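Local coordinates for protein decapping nuclease RAI1 (Candida albicans, PDB 5BUD) that hydrolyses NAD caps and also other 5'-end structures of RNA, such as triphosphates, with a divalent metal, and stabilises and stimulates the exoribonuclease RAT1, at residues P120-V125 and M142-E147; Y349-D354 and K358-S363. One frame throughout, in Å; residues are numbered along the deposited sequence.

Interaction 1: residues P120-V125 and M142-E147; sequences PIDLYV and MKRRKE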
loop_
_atom_site.group_PDB
_atom_site.type_symbol
_atom_site.label_atom_id
_atom_site.label_comp_id
_atom_site.label_asym_id
_atom_site.label_seq_id
_atom_site.Cartn_x
_atom_site.Cartn_y
_atom_site.Cartn_z
ATOM N N PRO A 120 10.980 3.773 11.317
ATOM C CA PRO A 120 11.402 5.009 10.675
ATOM C C PRO A 120 10.561 5.354 9.435
ATOM O O PRO A 120 10.012 4.461 8.807
ATOM C CB PRO A 120 12.837 4.686 10.219
ATOM C CG PRO A 120 12.784 3.239 9.910
ATOM C CD PRO A 120 11.918 2.675 11.014
ATOM N N ILE A 121 10.472 6.640 9.121
ATOM C CA ILE A 121 9.891 7.132 7.851
ATOM C C ILE A 121 10.857 8.157 7.274
ATOM O O ILE A 121 11.250 9.103 7.959
ATOM C CB ILE A 121 8.521 7.819 8.047
ATOM C CG1 ILE A 121 7.542 6.879 8.738
ATOM C CG2 ILE A 121 7.929 8.277 6.708
ATOM C CD1 ILE A 121 6.159 7.460 8.940
ATOM N N ASP A 122 11.228 7.970 6.013
ATOM C CA ASP A 122 12.080 8.917 5.297
ATOM C C ASP A 122 11.528 9.087 3.867
ATOM O O ASP A 122 11.600 8.161 3.032
ATOM C CB ASP A 122 13.556 8.477 5.255
ATOM C CG ASP A 122 14.259 8.571 6.625
ATOM O OD1 ASP A 122 14.885 9.614 6.914
ATOM O OD2 ASP A 122 14.188 7.607 7.422
ATOM N N LEU A 123 11.007 10.286 3.606
ATOM C CA LEU A 123 10.363 10.624 2.335
ATOM C C LEU A 123 10.986 11.900 1.739
ATOM O O LEU A 123 11.684 12.639 2.426
ATOM C CB LEU A 123 8.882 10.887 2.558
ATOM C CG LEU A 123 8.168 9.826 3.399
ATOM C CD1 LEU A 123 6.771 10.296 3.793
ATOM C CD2 LEU A 123 8.156 8.502 2.653
ATOM N N TYR A 124 10.714 12.120 0.461
ATOM C CA TYR A 124 11.073 13.337 -0.240
ATOM C C TYR A 124 9.776 13.997 -0.676
ATOM O O TYR A 124 8.865 13.306 -1.135
ATOM C CB TYR A 124 11.946 12.981 -1.462
ATOM C CG TYR A 124 13.377 12.617 -1.151
ATOM C CD1 TYR A 124 14.225 13.496 -0.463
ATOM C CD2 TYR A 124 13.907 11.407 -1.589
ATOM C CE1 TYR A 124 15.554 13.147 -0.212
ATOM C CE2 TYR A 124 15.220 11.064 -1.355
ATOM C CZ TYR A 124 16.040 11.929 -0.686
ATOM O OH TYR A 124 17.330 11.513 -0.485
ATOM N N VAL A 125 9.676 15.311 -0.467
ATOM C CA VAL A 125 8.560 16.144 -0.918
ATOM C C VAL A 125 9.038 17.157 -1.978
ATOM O O VAL A 125 9.937 17.981 -1.709
ATOM C CB VAL A 125 7.981 16.947 0.240
ATOM C CG1 VAL A 125 6.767 17.720 -0.194
ATOM C CG2 VAL A 125 7.641 16.037 1.402
ATOM N N MET A 142 16.255 0.672 0.834
ATOM C CA MET A 142 17.045 -0.478 0.412
ATOM C C MET A 142 18.092 -0.823 1.469
ATOM O O MET A 142 18.325 -1.993 1.752
ATOM C CB MET A 142 17.739 -0.225 -0.927
ATOM C CG MET A 142 16.828 -0.257 -2.142
ATOM S SD MET A 142 15.947 -1.816 -2.368
ATOM C CE MET A 142 17.245 -3.034 -2.161
ATOM N N LYS A 143 18.713 0.195 2.047
ATOM C CA LYS A 143 19.737 -0.021 3.062
ATOM C C LYS A 143 19.136 -0.674 4.303
ATOM O O LYS A 143 19.738 -1.582 4.906
ATOM C CB LYS A 143 20.422 1.296 3.416
ATOM C CG LYS A 143 21.683 1.149 4.238
ATOM C CD LYS A 143 21.948 2.401 5.068
ATOM C CE LYS A 143 20.888 2.587 6.153
ATOM N NZ LYS A 143 21.388 3.426 7.270
ATOM N N ARG A 144 17.945 -0.234 4.678
ATOM C CA ARG A 144 17.261 -0.849 5.805
ATOM C C ARG A 144 16.827 -2.272 5.488
ATOM O O ARG A 144 16.929 -3.145 6.342
ATOM C CB ARG A 144 16.078 -0.015 6.232
ATOM C CG ARG A 144 16.539 1.301 6.810
ATOM C CD ARG A 144 15.453 2.337 6.841
ATOM N NE ARG A 144 15.928 3.499 7.575
ATOM C CZ ARG A 144 15.336 4.685 7.595
ATOM N NH1 ARG A 144 14.213 4.913 6.914
ATOM N NH2 ARG A 144 15.876 5.650 8.311
ATOM N N ARG A 145 16.356 -2.498 4.268
ATOM C CA ARG A 145 15.956 -3.833 3.855
ATOM C C ARG A 145 17.168 -4.790 3.858
ATOM O O ARG A 145 17.058 -5.920 4.313
ATOM C CB ARG A 145 15.269 -3.801 2.489
ATOM C CG ARG A 145 14.320 -4.970 2.268
ATOM C CD ARG A 145 13.609 -4.925 0.918
ATOM N NE ARG A 145 12.472 -3.994 0.902
ATOM C CZ ARG A 145 12.386 -2.877 0.177
ATOM N NH1 ARG A 145 13.371 -2.499 -0.637
ATOM N NH2 ARG A 145 11.292 -2.128 0.263
ATOM N N LYS A 146 18.323 -4.333 3.385
ATOM C CA LYS A 146 19.510 -5.185 3.375
ATOM C C LYS A 146 19.902 -5.515 4.804
ATOM O O LYS A 146 20.160 -6.668 5.129
ATOM C CB LYS A 146 20.692 -4.519 2.682
ATOM C CG LYS A 146 20.525 -4.214 1.208
ATOM C CD LYS A 146 20.155 -5.415 0.353
ATOM C CE LYS A 146 20.299 -5.076 -1.127
ATOM N NZ LYS A 146 19.487 -5.949 -2.023
ATOM N N GLU A 147 19.921 -4.504 5.662
ATOM C CA GLU A 147 20.349 -4.695 7.045
ATOM C C GLU A 147 19.359 -5.554 7.839
ATOM O O GLU A 147 19.760 -6.309 8.720
ATOM C CB GLU A 147 20.628 -3.354 7.731
ATOM C CG GLU A 147 19.451 -2.729 8.453
ATOM C CD GLU A 147 19.739 -1.323 8.949
ATOM O OE1 GLU A 147 18.819 -0.737 9.559
ATOM O OE2 GLU A 147 20.870 -0.810 8.739
#

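Interaction 2: residues Y349-D354 and K358-S363; sequences YRLKYD and KSFTLS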
loop_
_atom_site.group_PDB
_atom_site.type_symbol
_atom_site.label_atom_id
_atom_site.label_comp_id
_atom_site.label_asym_id
_atom_site.label_seq_id
_atom_site.Cartn_x
_atom_site.Cartn_y
_atom_site.Cartn_z
ATOM N N TYR A 349 12.236 18.850 -0.192
ATOM C CA TYR A 349 12.313 18.590 1.243
ATOM C C TYR A 349 12.381 17.097 1.609
ATOM O O TYR A 349 11.805 16.247 0.929
ATOM C CB TYR A 349 11.102 19.196 1.952
ATOM C CG TYR A 349 10.880 20.621 1.550
ATOM C CD1 TYR A 349 11.384 21.681 2.316
ATOM C CD2 TYR A 349 10.196 20.911 0.391
ATOM C CE1 TYR A 349 11.188 23.001 1.916
ATOM C CE2 TYR A 349 10.002 22.217 -0.017
ATOM C CZ TYR A 349 10.490 23.257 0.741
ATOM O OH TYR A 349 10.249 24.540 0.298
ATOM N N ARG A 350 13.064 16.827 2.718
ATOM C CA ARG A 350 13.034 15.545 3.387
ATOM C C ARG A 350 11.963 15.639 4.438
ATOM O O ARG A 350 11.961 16.570 5.226
ATOM C CB ARG A 350 14.331 15.280 4.135
ATOM C CG ARG A 350 15.508 14.885 3.280
ATOM C CD ARG A 350 16.543 14.165 4.131
ATOM N NE ARG A 350 17.059 13.028 3.400
ATOM C CZ ARG A 350 17.859 13.115 2.339
ATOM N NH1 ARG A 350 18.266 14.299 1.867
ATOM N NH2 ARG A 350 18.248 12.002 1.736
ATOM N N LEU A 351 11.051 14.677 4.449
ATOM C CA LEU A 351 10.089 14.532 5.522
ATOM C C LEU A 351 10.520 13.274 6.270
ATOM O O LEU A 351 10.606 12.210 5.680
ATOM C CB LEU A 351 8.677 14.359 4.959
ATOM C CG LEU A 351 7.513 14.076 5.906
ATOM C CD1 LEU A 351 7.394 15.109 6.997
ATOM C CD2 LEU A 351 6.213 14.012 5.117
ATOM N N LYS A 352 10.811 13.405 7.556
ATOM C CA LYS A 352 11.439 12.319 8.297
ATOM C C LYS A 352 10.749 12.116 9.641
ATOM O O LYS A 352 10.572 13.068 10.394
ATOM C CB LYS A 352 12.933 12.636 8.507
ATOM C CG LYS A 352 13.681 11.708 9.470
ATOM C CD LYS A 352 15.123 12.164 9.663
ATOM C CE LYS A 352 16.005 11.055 10.209
ATOM N NZ LYS A 352 16.474 10.115 9.153
ATOM N N TYR A 353 10.357 10.875 9.923
ATOM C CA TYR A 353 10.030 10.467 11.283
ATOM C C TYR A 353 11.239 9.719 11.838
ATOM O O TYR A 353 11.663 8.708 11.262
ATOM C CB TYR A 353 8.805 9.569 11.336
ATOM C CG TYR A 353 8.618 8.980 12.689
ATOM C CD1 TYR A 353 8.406 9.797 13.795
ATOM C CD2 TYR A 353 8.675 7.614 12.885
ATOM C CE1 TYR A 353 8.253 9.258 15.065
ATOM C CE2 TYR A 353 8.523 7.069 14.146
ATOM C CZ TYR A 353 8.309 7.898 15.234
ATOM O OH TYR A 353 8.176 7.356 16.485
ATOM N N ASP A 354 11.790 10.259 12.928
ATOM C CA ASP A 354 12.993 9.744 13.605
ATOM C C ASP A 354 12.545 9.155 14.950
ATOM O O ASP A 354 12.195 9.916 15.862
ATOM C CB ASP A 354 13.995 10.884 13.845
ATOM C CG ASP A 354 15.332 10.401 14.439
ATOM O OD1 ASP A 354 15.366 9.353 15.117
ATOM O OD2 ASP A 354 16.363 11.071 14.209
ATOM N N LYS A 358 12.358 10.951 18.420
ATOM C CA LYS A 358 10.896 11.150 18.553
ATOM C C LYS A 358 10.444 12.453 17.903
ATOM O O LYS A 358 9.797 13.290 18.538
ATOM C CB LYS A 358 10.429 11.151 20.027
ATOM C CG LYS A 358 11.205 10.298 21.011
ATOM C CD LYS A 358 11.136 8.822 20.710
ATOM C CE LYS A 358 11.690 7.975 21.859
ATOM N NZ LYS A 358 10.894 8.100 23.117
ATOM N N SER A 359 10.795 12.630 16.634
ATOM C CA SER A 359 10.536 13.873 15.941
ATOM C C SER A 359 9.993 13.606 14.541
ATOM O O SER A 359 10.297 12.588 13.947
ATOM C CB SER A 359 11.819 14.692 15.846
ATOM O OG SER A 359 12.813 14.010 15.113
ATOM N N PHE A 360 9.175 14.537 14.066
ATOM C CA PHE A 360 8.538 14.488 12.767
ATOM C C PHE A 360 8.841 15.828 12.111
ATOM O O PHE A 360 8.306 16.844 12.526
ATOM C CB PHE A 360 7.033 14.278 12.942
ATOM C CG PHE A 360 6.342 13.824 11.693
ATOM C CD1 PHE A 360 6.297 12.468 11.360
ATOM C CD2 PHE A 360 5.743 14.743 10.837
ATOM C CE1 PHE A 360 5.672 12.037 10.201
ATOM C CE2 PHE A 360 5.125 14.315 9.672
ATOM C CZ PHE A 360 5.080 12.960 9.362
ATOM N N THR A 361 9.720 15.826 11.098
ATOM C CA THR A 361 10.311 17.048 10.585
ATOM C C THR A 361 10.402 17.162 9.062
ATOM O O THR A 361 10.524 16.180 8.339
ATOM C CB THR A 361 11.759 17.226 11.109
ATOM O OG1 THR A 361 12.600 16.219 10.543
ATOM C CG2 THR A 361 11.789 17.133 12.635
ATOM N N LEU A 362 10.412 18.409 8.617
ATOM C CA LEU A 362 10.545 18.771 7.239
ATOM C C LEU A 362 11.789 19.662 7.142
ATOM O O LEU A 362 11.877 20.687 7.818
ATOM C CB LEU A 362 9.303 19.560 6.865
ATOM C CG LEU A 362 8.586 19.484 5.531
ATOM C CD1 LEU A 362 8.574 18.091 4.946
ATOM C CD2 LEU A 362 7.184 20.048 5.734
ATOM N N SER A 363 12.759 19.258 6.332
ATOM C CA SER A 363 13.946 20.080 6.126
ATOM C C SER A 363 14.283 20.128 4.639
ATOM O O SER A 363 13.951 19.208 3.887
ATOM C CB SER A 363 15.128 19.548 6.959
ATOM O OG SER A 363 15.367 18.168 6.728
HETATM O O HOH W 1 13.526 16.335 7.887
HETATM O O HOH W 2 12.735 13.816 12.436
#

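Interaction 1: residues P120-V125 and M142-E147
Arg144 and Asp122 are turned toward each other by first torsions that set CG anti to the carbonyl carbon in both (chi1 -67° in the arginine), and the arginine, extended from CG to NE, covers the distance to the strand. The result is a strand-to-helix salt bridge in the PD-(D/E)XK nuclease domain, joining the first half of strand 121-128 to helix 138-155. The backbones themselves stay well apart, the nearest CA atoms being those of Pro120 and Arg144 at 9.6 Å, a separation that suits arginine, the longest of the basic side chains. Its guanidinium grips the carboxylate end-on, NH1 and NH2 both donating to the single oxygen OD2. That oxygen lies almost in the guanidinium plane, whereas the carboxylate plane is turned 49° from it; both nitrogens come from the same face of the carboxylate, NH1 on the anti side and NH2 from above the plane. Sharing one acceptor bends both bonds, to about 140° at the hydrogen. The other oxygen, OD1, is taken by Lys352 of the neighbouring strand, so the buried carboxylate faces two cations and would probably be favoured in its ionised form. The apolar ring of Pro120 lies over one guanidinium face, nearer its edge than its centre, with Pro120 CB 3.6 Å from Arg144 NH1, while Arg144 NH2 lies 2.7 Å from Asp122 OD2.

Interaction 2: residues Y349-D354 and K358-S363
Arg350 and Ser363, Lys352 and Thr361, and Asp354 and Ser359 form the hydrogen-bonded pairs of two antiparallel strands, each pair joined by two backbone bonds. Arg350 N donates to Ser363 O at 2.8 Å, and Asp354 N meets Ser359 O with an N-H...O angle of 173°. Between them lie the non-hydrogen-bonded pairs Leu351 with Leu362 and Tyr353 with Phe360, sharing the apolar face. There Leu351 CB touches Leu362 CD1 at 3.7 Å, and Leu351 CD1 reaches Phe360 CE2 at 3.6 Å. Tyr353 crosses Phe360 at about a right angle, Tyr353 CB lying 3.8 Å from Phe360 CD1. The leucines and Phe360 suit packing against helix 322-339: Trp335 meets both leucines, and Trp328 stacks edge-to-face with Phe360. Tyr353 instead packs on Ile121 and Leu113, its OH bonded to Leu117 O. On the polar face, Thr361 OG1 stands between the backbone N and the carbonyl carbon (chi1 68°) and bonds to two waters. One water also donates to Arg350 O and bonds to Ser363 OG; the other donates to Lys352 O and lies 2.7 Å from Ser359 OG. Short hydroxyls suit these positions because they reach waters lying next to backbone carbonyls. At the turn, Asp354 OD1 accepts from the backbone N of Val356 and Arg357. Lys358, in the left-handed conformation glycine often takes here, and Ser359 together oppose Asp354: a G1 beta bulge closing a beta hairpin.

Both segments of interaction 1 precede those of interaction 2 along the chain, yet their centres lie only 13 Å apart, on the same side of the chain's centre. Strands 121-128 and 349-354 are antiparallel neighbours, so the helix 138-155, the strand 121-128 and the hairpin 349-364 follow one another across this part of the nuclease domain. Backbone bonds stitch the two contacts together, probably Val125 N to Tyr349 O at 2.7 Å, and others pairing Leu123 with Leu351 and Ile121 with Tyr353. Both lie away from the manganese sites. Interaction 1 comes within about 6 Å of the bound RNA by nearest atoms, interaction 2 within about 16 Å, so the hairpin is the more remote.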